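PDB 2W6K: COBE from Pseudomonas aeruginosa, which takes part in the cobalamin (vitamin B12) biosynthetic pathway. Local coordinates for residues I13-R19 and R130-A136; A24-R28 and L60-L66; R33-H38 and L122-R126; L74-L79 and A105-L110. One frame throughout, in Å; residues are numbered along the deposited sequence.

Contact 1 (I13-R19 and R130-A136); sequences IAGIGCR and RASIALA
The guanidinium groups of Arg19 and Arg130 are the flat groups here, and they meet with their planes 73° apart, at the end of an antiparallel strand pair in the mixed five-stranded beta-sheet of an alpha/beta fold. CG of Arg19 comes in at the edge of the Arg130 guanidinium, near its plane, 3.4 Å from Arg130 NH1. This holds for one of two modelled positions of Arg130 and is therefore tentative. In that position NE of Arg19 is 3.6 Å from NH1 of Arg130, and the two positive charges may repel each other, at a surface end where solvent can screen them. Strand 13-18 lies against strand 131-136, between its parallel neighbour 47-51 and the strand 119-127. Hydrogen-bonded pairs Ile13-Ala136, Gly15-Ala134 and Gly17-Ser132 alternate with non-hydrogen-bonded ones, and the ladder extends into the loop through Arg19 N to Arg130 O, 2.7 Å. Side chains sort onto two faces. Ala14, Ile16, Cys18, Ala131, Ile133 and Leu135 share the face on which Leu27, Leu31 and Leu35 of helix 24-37 pack; Ile13 and Ala136, on the other, meet helix 102-115. Ser132 also belongs to that second face, its OG hydrogen-bonded to Ser127. On the first face Ile16 and Ile133 run alongside one another, both leaving the sheet in the same direction, with CG1 beside the backbone N in each (chi1 near -60°). That shared torsion brings Ile16 CG1 to 4.0 Å from Ile133 CG1. Further along, Leu135 reaches across with one branch, its CD2 resting 3.8 Å from Ala14 CB.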
loop_
_atom_site.group_PDB
_atom_site.type_symbol
_atom_site.label_atom_id
_atom_site.label_comp_id
_atom_site.label_asym_id
_atom_site.label_seq_id
_atom_site.Cartn_x
_atom_site.Cartn_y
_atom_site.Cartn_z
ATOM N N ILE A 13 2.801 -5.563 -0.188
ATOM C CA ILE A 13 1.629 -4.746 -0.465
ATOM C C ILE A 13 2.062 -3.357 -0.885
ATOM O O ILE A 13 2.945 -2.791 -0.255
ATOM C CB ILE A 13 0.755 -4.586 0.781
ATOM C CG1 ILE A 13 0.280 -5.956 1.331
ATOM C CG2 ILE A 13 -0.448 -3.668 0.517
ATOM C CD1 ILE A 13 -0.528 -6.769 0.321
ATOM N N ALA A 14 1.405 -2.807 -1.899
ATOM C CA ALA A 14 1.663 -1.394 -2.258
ATOM C C ALA A 14 0.458 -0.564 -1.867
ATOM O O ALA A 14 -0.630 -0.845 -2.351
ATOM C CB ALA A 14 1.912 -1.255 -3.738
ATOM N N GLY A 15 0.660 0.467 -1.030
ATOM C CA GLY A 15 -0.395 1.396 -0.657
ATOM C C GLY A 15 -0.287 2.617 -1.548
ATOM O O GLY A 15 0.829 3.050 -1.887
ATOM N N ILE A 16 -1.427 3.143 -1.983
ATOM C CA ILE A 16 -1.409 4.233 -2.974
ATOM C C ILE A 16 -2.396 5.314 -2.566
ATOM O O ILE A 16 -3.530 5.007 -2.221
ATOM C CB ILE A 16 -1.806 3.714 -4.390
ATOM C CG1 ILE A 16 -0.822 2.633 -4.857
ATOM C CG2 ILE A 16 -1.880 4.925 -5.409
ATOM C CD1 ILE A 16 -1.086 2.022 -6.281
ATOM N N GLY A 17 -1.959 6.576 -2.652
ATOM C CA GLY A 17 -2.823 7.745 -2.447
ATOM C C GLY A 17 -2.546 8.658 -3.618
ATOM O O GLY A 17 -1.385 8.776 -4.047
ATOM N N CYS A 18 -3.587 9.242 -4.218
ATOM C CA CYS A 18 -3.358 10.008 -5.451
ATOM C C CYS A 18 -4.428 11.064 -5.668
ATOM O O CYS A 18 -5.512 10.965 -5.082
ATOM C CB CYS A 18 -3.236 9.082 -6.675
ATOM S SG CYS A 18 -4.753 8.153 -7.080
ATOM N N ARG A 19 -4.095 12.060 -6.489
ATOM C CA ARG A 19 -5.027 13.100 -6.910
ATOM C C ARG A 19 -6.116 12.524 -7.807
ATOM O O ARG A 19 -5.915 11.505 -8.472
ATOM C CB ARG A 19 -4.286 14.235 -7.649
ATOM C CG ARG A 19 -3.161 14.884 -6.838
ATOM C CD ARG A 19 -3.727 15.747 -5.712
ATOM N NE ARG A 19 -2.747 16.703 -5.182
ATOM C CZ ARG A 19 -3.063 17.791 -4.483
ATOM N NH1 ARG A 19 -4.333 18.092 -4.226
ATOM N NH2 ARG A 19 -2.103 18.587 -4.040
ATOM N N ARG A 130 1.288 14.096 -8.069
ATOM C CA ARG A 130 -0.033 13.534 -8.229
ATOM C C ARG A 130 -0.288 12.278 -7.390
ATOM O O ARG A 130 -1.430 11.989 -7.069
ATOM C CB ARG A 130 -0.403 13.364 -9.710
ATOM C CG ARG A 130 -0.450 14.707 -10.493
ATOM C CD ARG A 130 -1.767 15.465 -10.285
ATOM N NE ARG A 130 -1.696 16.879 -10.669
ATOM C CZ ARG A 130 -2.008 17.898 -9.871
ATOM N NH1 ARG A 130 -2.430 17.688 -8.631
ATOM N NH2 ARG A 130 -1.915 19.142 -10.317
ATOM N N ALA A 131 0.765 11.580 -6.964
ATOM C CA ALA A 131 0.550 10.319 -6.216
ATOM C C ALA A 131 1.670 9.983 -5.236
ATOM O O ALA A 131 2.794 10.457 -5.364
ATOM C CB ALA A 131 0.380 9.183 -7.208
ATOM N N SER A 132 1.371 9.104 -4.267
ATOM C CA SER A 132 2.387 8.601 -3.363
ATOM C C SER A 132 2.198 7.090 -3.286
ATOM O O SER A 132 1.064 6.624 -3.297
ATOM C CB SER A 132 2.226 9.153 -1.946
ATOM O OG SER A 132 2.847 10.438 -1.831
ATOM N N ILE A 133 3.304 6.368 -3.208
ATOM C CA ILE A 133 3.233 4.912 -3.084
ATOM C C ILE A 133 4.138 4.427 -1.945
ATOM O O ILE A 133 5.275 4.902 -1.772
ATOM C CB ILE A 133 3.557 4.204 -4.430
ATOM C CG1 ILE A 133 2.528 4.645 -5.497
ATOM C CG2 ILE A 133 3.572 2.681 -4.248
ATOM C CD1 ILE A 133 2.530 3.887 -6.797
ATOM N N ALA A 134 3.624 3.516 -1.122
ATOM C CA ALA A 134 4.458 2.911 -0.075
ATOM C C ALA A 134 4.376 1.396 -0.160
ATOM O O ALA A 134 3.391 0.850 -0.630
ATOM C CB ALA A 134 4.032 3.373 1.308
ATOM N N LEU A 135 5.387 0.742 0.362
ATOM C CA LEU A 135 5.440 -0.733 0.318
ATOM C C LEU A 135 5.521 -1.297 1.719
ATOM O O LEU A 135 6.264 -0.794 2.551
ATOM C CB LEU A 135 6.646 -1.212 -0.514
ATOM C CG LEU A 135 6.776 -0.666 -1.944
ATOM C CD1 LEU A 135 8.120 -1.149 -2.530
ATOM C CD2 LEU A 135 5.598 -1.150 -2.775
ATOM N N ALA A 136 4.751 -2.346 1.980
ATOM C CA ALA A 136 4.816 -3.007 3.278
ATOM C C ALA A 136 4.995 -4.494 3.076
ATOM O O ALA A 136 4.481 -5.082 2.121
ATOM C CB ALA A 136 3.552 -2.725 4.121
#

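Contact 2 (A24-R28 and L60-L66); sequences AEHLR and LRQLATL
Ala24 sits with its methyl group against the helix 60-66, where the two backbones come closest, CA to CA 5.0 Å from Leu63. Its CB lies 3.7 Å from Gln62 CB and nearly as close to the backbone N of Leu63, so a small side chain meets the helix surface directly. The axes of the two short helical segments are 8.8 Å apart and cross at -65°. Toward the sheet the packing is close and wholly apolar. Leu27 and Leu60 meet crosswise, at about a right angle, with CD1 of Leu27 3.8 Å from CD2 of Leu60; beneath both lies Ile16 of the central strand. Leu63 sends its CD2 to Leu27 CB at 3.8 Å. With CG anti to the backbone N of Leu63 (chi1 -176°), the fork reaches two residues, and its other methyl, CD1, lies against Arg28 CB, where the contact turns outward. The outer side is looser and wetter. Arg28 passes Leu66 at roughly a right angle, and NH2 comes 4.0 Å from Leu66 CD1, a contact of the guanidinium with a methyl group and no more. A water joins the helix start to the neighbouring helix: it accepts from Ala24 N at 2.9 Å and donates to Gln62 OE1, with a weak, long link to Glu25 OE2. Together the two helices cover one face of an alpha/beta sandwich, with Leu27, Leu60 and Leu63 turned to the sheet, both resting on strand 12-18 and helix 58-67 also on strands 47-51 and 71-74.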
loop_
_atom_site.group_PDB
_atom_site.type_symbol
_atom_site.label_atom_id
_atom_site.label_comp_id
_atom_site.label_asym_id
_atom_site.label_seq_id
_atom_site.Cartn_x
_atom_site.Cartn_y
_atom_site.Cartn_z
ATOM N N ALA A 24 -3.943 5.099 -14.667
ATOM C CA ALA A 24 -3.296 3.808 -14.383
ATOM C C ALA A 24 -1.836 3.824 -14.850
ATOM O O ALA A 24 -0.955 3.297 -14.175
ATOM C CB ALA A 24 -4.048 2.652 -15.050
ATOM N N GLU A 25 -1.589 4.470 -15.999
ATOM C CA GLU A 25 -0.225 4.541 -16.548
ATOM C C GLU A 25 0.715 5.308 -15.589
ATOM O O GLU A 25 1.834 4.869 -15.319
ATOM C CB GLU A 25 -0.267 5.152 -17.958
ATOM C CG GLU A 25 -1.152 4.352 -18.947
ATOM C CD GLU A 25 -2.579 4.934 -19.171
ATOM O OE1 GLU A 25 -2.892 5.261 -20.349
ATOM O OE2 GLU A 25 -3.398 5.053 -18.209
ATOM N N HIS A 26 0.232 6.412 -15.031
ATOM C CA HIS A 26 1.008 7.215 -14.114
ATOM C C HIS A 26 1.276 6.411 -12.861
ATOM O O HIS A 26 2.445 6.279 -12.416
ATOM C CB HIS A 26 0.240 8.471 -13.747
ATOM C CG HIS A 26 1.012 9.414 -12.882
ATOM N ND1 HIS A 26 1.482 10.622 -13.343
ATOM C CD2 HIS A 26 1.392 9.328 -11.584
ATOM C CE1 HIS A 26 2.112 11.249 -12.363
ATOM N NE2 HIS A 26 2.082 10.479 -11.289
ATOM N N LEU A 27 0.216 5.830 -12.305
ATOM C CA LEU A 27 0.374 5.041 -11.080
ATOM C C LEU A 27 1.351 3.891 -11.320
ATOM O O LEU A 27 2.202 3.609 -10.469
ATOM C CB LEU A 27 -0.982 4.499 -10.592
ATOM C CG LEU A 27 -1.984 5.560 -10.122
ATOM C CD1 LEU A 27 -3.266 4.946 -9.673
ATOM C CD2 LEU A 27 -1.371 6.345 -8.963
ATOM N N ARG A 28 1.231 3.225 -12.471
ATOM C CA ARG A 28 2.102 2.069 -12.738
ATOM C C ARG A 28 3.570 2.490 -12.789
ATOM O O ARG A 28 4.426 1.780 -12.268
ATOM C CB ARG A 28 1.706 1.359 -14.043
ATOM C CG ARG A 28 2.606 0.153 -14.321
ATOM C CD ARG A 28 2.243 -0.551 -15.612
ATOM N NE ARG A 28 2.454 0.320 -16.765
ATOM C CZ ARG A 28 1.824 0.180 -17.933
ATOM N NH1 ARG A 28 2.064 1.025 -18.928
ATOM N NH2 ARG A 28 0.964 -0.811 -18.124
ATOM N N LEU A 60 -7.189 3.372 -10.167
ATOM C CA LEU A 60 -6.746 2.252 -9.322
ATOM C C LEU A 60 -7.342 0.935 -9.769
ATOM O O LEU A 60 -6.653 -0.101 -9.798
ATOM C CB LEU A 60 -7.033 2.506 -7.827
ATOM C CG LEU A 60 -5.987 3.366 -7.104
ATOM C CD1 LEU A 60 -6.560 3.797 -5.742
ATOM C CD2 LEU A 60 -4.620 2.653 -6.944
ATOM N N ARG A 61 -8.621 0.969 -10.141
ATOM C CA ARG A 61 -9.224 -0.235 -10.640
ATOM C C ARG A 61 -8.565 -0.708 -11.930
ATOM O O ARG A 61 -8.359 -1.925 -12.115
ATOM C CB ARG A 61 -10.729 -0.066 -10.779
ATOM C CG ARG A 61 -11.429 -0.089 -9.408
ATOM C CD ARG A 61 -12.906 -0.424 -9.559
ATOM N NE ARG A 61 -13.631 0.580 -10.341
ATOM C CZ ARG A 61 -14.089 1.740 -9.880
ATOM N NH1 ARG A 61 -13.877 2.105 -8.626
ATOM N NH2 ARG A 61 -14.748 2.560 -10.695
ATOM N N GLN A 62 -8.203 0.235 -12.809
ATOM C CA GLN A 62 -7.550 -0.160 -14.074
ATOM C C GLN A 62 -6.186 -0.738 -13.785
ATOM O O GLN A 62 -5.770 -1.737 -14.425
ATOM C CB GLN A 62 -7.423 1.024 -15.032
ATOM C CG GLN A 62 -8.787 1.485 -15.653
ATOM C CD GLN A 62 -8.636 2.737 -16.492
ATOM O OE1 GLN A 62 -7.565 2.995 -17.053
ATOM N NE2 GLN A 62 -9.695 3.542 -16.563
ATOM N N LEU A 63 -5.471 -0.136 -12.833
ATOM C CA LEU A 63 -4.148 -0.668 -12.429
ATOM C C LEU A 63 -4.279 -2.082 -11.896
ATOM O O LEU A 63 -3.473 -2.964 -12.232
ATOM C CB LEU A 63 -3.478 0.230 -11.368
ATOM C CG LEU A 63 -2.064 -0.213 -10.979
ATOM C CD1 LEU A 63 -1.139 -0.300 -12.203
ATOM C CD2 LEU A 63 -1.516 0.784 -9.977
ATOM N N ALA A 64 -5.310 -2.321 -11.085
ATOM C CA ALA A 64 -5.508 -3.671 -10.539
ATOM C C ALA A 64 -5.726 -4.653 -11.706
ATOM O O ALA A 64 -5.188 -5.735 -11.712
ATOM C CB ALA A 64 -6.673 -3.716 -9.580
ATOM N N THR A 65 -6.481 -4.234 -12.708
ATOM C CA THR A 65 -6.779 -5.109 -13.833
ATOM C C THR A 65 -5.520 -5.409 -14.629
ATOM O O THR A 65 -5.275 -6.576 -14.989
ATOM C CB THR A 65 -7.880 -4.508 -14.711
ATOM O OG1 THR A 65 -9.123 -4.643 -14.008
ATOM C CG2 THR A 65 -7.990 -5.267 -16.058
ATOM N N LEU A 66 -4.716 -4.382 -14.873
ATOM C CA LEU A 66 -3.413 -4.560 -15.549
ATOM C C LEU A 66 -2.547 -5.586 -14.829
ATOM O O LEU A 66 -1.937 -6.449 -15.457
ATOM C CB LEU A 66 -2.654 -3.234 -15.567
ATOM C CG LEU A 66 -3.251 -2.225 -16.557
ATOM C CD1 LEU A 66 -2.620 -0.861 -16.340
ATOM C CD2 LEU A 66 -3.048 -2.716 -18.003
HETATM O O HOH W 1 -6.336 5.360 -16.368
#

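Contact 3 (R33-H38 and L122-R126); sequences RTLGEH and LGAKR. With SO4 (sulfate ion), chain B.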
loop_
_atom_site.group_PDB
_atom_site.type_symbol
_atom_site.label_atom_id
_atom_site.label_comp_id
_atom_site.label_asym_id
_atom_site.label_seq_id
_atom_site.Cartn_x
_atom_site.Cartn_y
_atom_site.Cartn_z
ATOM N N ARG A 33 8.886 2.372 -10.203
ATOM C CA ARG A 33 10.027 3.084 -9.641
ATOM C C ARG A 33 10.211 2.751 -8.163
ATOM O O ARG A 33 11.326 2.501 -7.707
ATOM C CB ARG A 33 9.859 4.593 -9.823
ATOM C CG ARG A 33 10.964 5.248 -10.635
ATOM C CD ARG A 33 10.765 5.018 -12.125
ATOM N NE ARG A 33 11.202 3.687 -12.537
ATOM C CZ ARG A 33 10.684 3.013 -13.558
ATOM N NH1 ARG A 33 11.145 1.807 -13.861
ATOM N NH2 ARG A 33 9.705 3.545 -14.277
ATOM N N THR A 34 9.108 2.752 -7.422
ATOM C CA THR A 34 9.148 2.524 -5.981
ATOM C C THR A 34 9.623 1.101 -5.657
ATOM O O THR A 34 10.463 0.893 -4.771
ATOM C CB THR A 34 7.765 2.796 -5.355
ATOM O OG1 THR A 34 7.372 4.151 -5.638
ATOM C CG2 THR A 34 7.857 2.629 -3.852
ATOM N N LEU A 35 9.107 0.146 -6.417
ATOM C CA LEU A 35 9.513 -1.243 -6.304
ATOM C C LEU A 35 11.000 -1.397 -6.621
ATOM O O LEU A 35 11.703 -2.118 -5.918
ATOM C CB LEU A 35 8.688 -2.120 -7.248
ATOM C CG LEU A 35 7.269 -2.375 -6.703
ATOM C CD1 LEU A 35 6.387 -2.867 -7.835
ATOM C CD2 LEU A 35 7.195 -3.342 -5.547
ATOM N N GLY A 36 11.451 -0.725 -7.676
ATOM C CA GLY A 36 12.871 -0.798 -8.123
ATOM C C GLY A 36 13.818 -0.342 -7.036
ATOM O O GLY A 36 14.869 -0.970 -6.791
ATOM N N GLU A 37 13.456 0.751 -6.368
ATOM C CA GLU A 37 14.311 1.286 -5.295
ATOM C C GLU A 37 14.561 0.248 -4.229
ATOM O O GLU A 37 15.651 0.198 -3.630
ATOM C CB GLU A 37 13.671 2.522 -4.690
ATOM C CG GLU A 37 13.694 3.697 -5.615
ATOM C CD GLU A 37 13.408 4.986 -4.879
ATOM O OE1 GLU A 37 12.272 5.159 -4.379
ATOM O OE2 GLU A 37 14.328 5.830 -4.813
ATOM N N HIS A 38 13.552 -0.582 -3.975
ATOM C CA HIS A 38 13.655 -1.656 -3.000
ATOM C C HIS A 38 13.941 -3.024 -3.575
ATOM O O HIS A 38 13.771 -4.031 -2.889
ATOM C CB HIS A 38 12.420 -1.672 -2.107
ATOM C CG HIS A 38 12.322 -0.452 -1.249
ATOM N ND1 HIS A 38 11.574 0.648 -1.601
ATOM C CD2 HIS A 38 12.946 -0.131 -0.089
ATOM C CE1 HIS A 38 11.695 1.577 -0.664
ATOM N NE2 HIS A 38 12.530 1.136 0.255
ATOM N N LEU A 122 8.734 -0.875 4.039
ATOM C CA LEU A 122 10.096 -1.052 3.474
ATOM C C LEU A 122 10.892 0.233 3.557
ATOM O O LEU A 122 12.142 0.230 3.620
ATOM C CB LEU A 122 9.979 -1.519 2.024
ATOM C CG LEU A 122 9.761 -3.024 1.877
ATOM C CD1 LEU A 122 8.408 -3.449 2.361
ATOM C CD2 LEU A 122 9.948 -3.329 0.409
ATOM N N GLY A 123 10.173 1.352 3.584
ATOM C CA GLY A 123 10.793 2.663 3.614
ATOM C C GLY A 123 9.722 3.711 3.578
ATOM O O GLY A 123 8.540 3.392 3.414
ATOM N N ALA A 124 10.118 4.974 3.701
ATOM C CA ALA A 124 9.205 6.073 3.485
ATOM C C ALA A 124 8.563 6.018 2.086
ATOM O O ALA A 124 9.178 5.559 1.118
ATOM C CB ALA A 124 9.957 7.393 3.655
ATOM N N LYS A 125 7.339 6.517 1.981
ATOM C CA LYS A 125 6.629 6.523 0.691
ATOM C C LYS A 125 7.414 7.320 -0.333
ATOM O O LYS A 125 8.149 8.263 0.025
ATOM C CB LYS A 125 5.262 7.148 0.868
ATOM C CG LYS A 125 5.333 8.649 1.026
ATOM C CD LYS A 125 4.041 9.217 1.544
ATOM C CE LYS A 125 4.145 10.715 1.572
ATOM N NZ LYS A 125 3.112 11.317 2.442
ATOM N N ARG A 126 7.269 6.934 -1.598
ATOM C CA ARG A 126 7.801 7.715 -2.728
ATOM C C ARG A 126 6.661 8.563 -3.303
ATOM O O ARG A 126 5.522 8.089 -3.489
ATOM C CB ARG A 126 8.423 6.789 -3.767
ATOM C CG ARG A 126 9.019 7.510 -4.993
ATOM C CD ARG A 126 9.740 6.526 -5.924
ATOM N NE ARG A 126 10.399 7.221 -7.032
ATOM C CZ ARG A 126 11.601 7.794 -6.979
ATOM N NH1 ARG A 126 12.318 7.782 -5.860
ATOM N NH2 ARG A 126 12.089 8.399 -8.065
HETATM S S SO4 B . -0.461 9.988 0.974
HETATM O O1 SO4 B . -0.184 11.090 -0.002
HETATM O O2 SO4 B . -1.693 10.279 1.693
HETATM O O3 SO4 B . 0.647 9.941 1.905
HETATM O O4 SO4 B . -0.587 8.760 0.242
#
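The last turns of helix 24-37 run past segment 122-126, at the interrupted part of strand 119-127, with the CA of Thr34 6.3 Å from that of Arg126 and the CA of His38, the first residue to leave helical geometry, 7.4 Å from that of Leu122. Arg126 carries one end of the contact. Its chain, extended from CG to NE with CG anti to the backbone N (chi1 -180°), slides past Thr34 in the opposite direction, CD coming 3.4 Å from Thr34 OG1; that hydroxyl is hydrogen-bonded to Leu30 O within the helix. Glu37 crosses Arg126 at about a right angle, and NH1 of Arg126 sits 3.0 Å from both OE1 and OE2 of Glu37, forming a salt bridge with OE2. The carboxylate and guanidinium planes stand 76° apart, so one nitrogen faces the carboxylate and no coplanar pairing of two nitrogens with two oxygens forms. Arg33 runs alongside, its CB 3.9 Å from Arg126 NE. This contact fastens helix 24-37 to strand 119-127, an outermost strand of the mixed sheet, which is tied in turn to strand 131-138 by backbone bonds at Leu122 and Arg126. At the other end the imidazole of His38 receives Leu122 CB over one face, a CH-pi contact 4.1 Å from the ring centroid and 17° off its normal. ND1 of the same ring makes a weak bond back to Thr34 O. Lys125 turns away from the helix, and its NZ is hydrogen-bonded to sulfate O3 at 2.9 Å and to Ser88 O; the sulfate, probably from the crystallisation liquor, is also held by Ser101 OG and the backbone N atoms of Val102 and Ala103.

Contact 4 (L74-L79 and A105-L110); sequences LAPAVL and AAALAL
Leu74 and Leu79 push their methyl groups against the small-residue face of helix 105-110, in the layer of an alpha/beta sandwich that lies across the sheet from helices 24-37 and 58-67. The hollow is shaped by Ala105 and Ala106, whose short side chains let a larger one come right up to the helix backbone. Leu79 fills it: with CG beside the backbone N (chi1 -61°), CD2 reaches Ala106 CA at 3.8 Å. Nearer the root of the same side chain, CB of Leu79 rests 3.9 Å from Ala105 CB. Leu74, the last residue of strand 71-74, enters further along the helix and splits its fork, CD2 going to Ala109 and CD1 to the flank of Leu110, 4.3 Å from Leu110 CB. Ala109 is the bump: its CB is set among Leu74 CD2, Val78 CG1 and Leu79 CD2. No hydrogen bond crosses between the segments; the fit is apolar throughout, with Ile51 beside Leu79 and Ala49 beneath Ala106 and Leu110. Val78 contributes one branch, CG1, 4.0 Å from the methyl carbon CB of Ala109.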
loop_
_atom_site.group_PDB
_atom_site.type_symbol
_atom_site.label_atom_id
_atom_site.label_comp_id
_atom_site.label_asym_id
_atom_site.label_seq_id
_atom_site.Cartn_x
_atom_site.Cartn_y
_atom_site.Cartn_z
ATOM N N LEU A 74 -9.729 0.426 2.155
ATOM C CA LEU A 74 -9.874 0.230 3.593
ATOM C C LEU A 74 -10.564 1.420 4.268
ATOM O O LEU A 74 -10.392 2.574 3.876
ATOM C CB LEU A 74 -8.512 -0.061 4.251
ATOM C CG LEU A 74 -7.932 -1.432 3.852
ATOM C CD1 LEU A 74 -6.933 -1.285 2.761
ATOM C CD2 LEU A 74 -7.323 -2.148 5.040
ATOM N N ALA A 75 -11.312 1.124 5.326
ATOM C CA ALA A 75 -12.006 2.197 6.046
ATOM C C ALA A 75 -11.014 3.199 6.621
ATOM O O ALA A 75 -9.972 2.800 7.151
ATOM C CB ALA A 75 -12.837 1.577 7.206
ATOM N N PRO A 76 -11.352 4.501 6.565
ATOM C CA PRO A 76 -10.528 5.514 7.212
ATOM C C PRO A 76 -10.237 5.139 8.675
ATOM O O PRO A 76 -9.094 5.275 9.142
ATOM C CB PRO A 76 -11.396 6.785 7.086
ATOM C CG PRO A 76 -12.150 6.575 5.797
ATOM C CD PRO A 76 -12.492 5.096 5.833
ATOM N N ALA A 77 -11.246 4.635 9.395
ATOM C CA ALA A 77 -11.033 4.307 10.811
ATOM C C ALA A 77 -9.996 3.198 10.980
ATOM O O ALA A 77 -9.241 3.195 11.955
ATOM C CB ALA A 77 -12.363 3.937 11.483
ATOM N N VAL A 78 -9.937 2.278 10.015
ATOM C CA VAL A 78 -8.917 1.241 10.034
ATOM C C VAL A 78 -7.514 1.832 9.856
ATOM O O VAL A 78 -6.594 1.476 10.586
ATOM C CB VAL A 78 -9.148 0.142 8.954
ATOM C CG1 VAL A 78 -7.953 -0.779 8.886
ATOM C CG2 VAL A 78 -10.444 -0.658 9.250
ATOM N N LEU A 79 -7.361 2.710 8.871
ATOM C CA LEU A 79 -6.072 3.369 8.589
ATOM C C LEU A 79 -5.571 4.150 9.795
ATOM O O LEU A 79 -4.377 4.169 10.080
ATOM C CB LEU A 79 -6.190 4.289 7.365
ATOM C CG LEU A 79 -6.583 3.573 6.047
ATOM C CD1 LEU A 79 -6.153 4.402 4.834
ATOM C CD2 LEU A 79 -6.039 2.130 5.923
ATOM N N ALA A 105 -0.326 4.063 5.517
ATOM C CA ALA A 105 -1.323 3.398 6.383
ATOM C C ALA A 105 -2.031 2.275 5.678
ATOM O O ALA A 105 -2.242 1.236 6.289
ATOM C CB ALA A 105 -2.333 4.396 6.944
ATOM N N ALA A 106 -2.362 2.453 4.391
ATOM C CA ALA A 106 -3.111 1.403 3.660
ATOM C C ALA A 106 -2.220 0.176 3.421
ATOM O O ALA A 106 -2.675 -0.977 3.527
ATOM C CB ALA A 106 -3.705 1.922 2.358
ATOM N N ALA A 107 -0.947 0.429 3.150
ATOM C CA ALA A 107 0.013 -0.657 2.955
ATOM C C ALA A 107 0.125 -1.520 4.221
ATOM O O ALA A 107 -0.013 -2.748 4.150
ATOM C CB ALA A 107 1.384 -0.110 2.506
ATOM N N LEU A 108 0.359 -0.880 5.369
ATOM C CA LEU A 108 0.484 -1.588 6.623
ATOM C C LEU A 108 -0.810 -2.339 6.944
ATOM O O LEU A 108 -0.768 -3.529 7.295
ATOM C CB LEU A 108 0.817 -0.599 7.735
ATOM C CG LEU A 108 2.255 -0.090 7.750
ATOM C CD1 LEU A 108 2.343 1.063 8.737
ATOM C CD2 LEU A 108 3.203 -1.245 8.128
ATOM N N ALA A 109 -1.942 -1.637 6.851
ATOM C CA ALA A 109 -3.266 -2.195 7.207
ATOM C C ALA A 109 -3.608 -3.444 6.434
ATOM O O ALA A 109 -3.974 -4.466 7.036
ATOM C CB ALA A 109 -4.368 -1.135 7.066
ATOM N N LEU A 110 -3.450 -3.399 5.111
ATOM C CA LEU A 110 -3.773 -4.542 4.290
ATOM C C LEU A 110 -2.791 -5.688 4.546
ATOM O O LEU A 110 -3.203 -6.852 4.605
ATOM C CB LEU A 110 -3.813 -4.175 2.800
ATOM C CG LEU A 110 -4.283 -5.303 1.883
ATOM C CD1 LEU A 110 -5.738 -5.733 2.262
ATOM C CD2 LEU A 110 -4.216 -4.904 0.431
#

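Contact 1 is the buried strand pairing on which the rest is built, and the one held mainly by backbone hydrogen bonds. Contacts 2 and 3 both draw on helix 24-37, near its start and at its end, with centres about 17 Å apart; contact 2 rests on Ile16 and Ile133 of contact 1, while contact 3 lies at the surface and mixes a salt bridge with a CH-pi contact. Contact 4 is buried and apolar, on the other side of the sheet, where Ala107 of its helix touches Gly15 and Ala136. Between the buried contacts 1 and 4 and the surface contact 3 stands contact 2, greasy toward the sheet and watery outside. Contact 3 joins contact 1 through backbone bonds between strands 119-127 and 131-138.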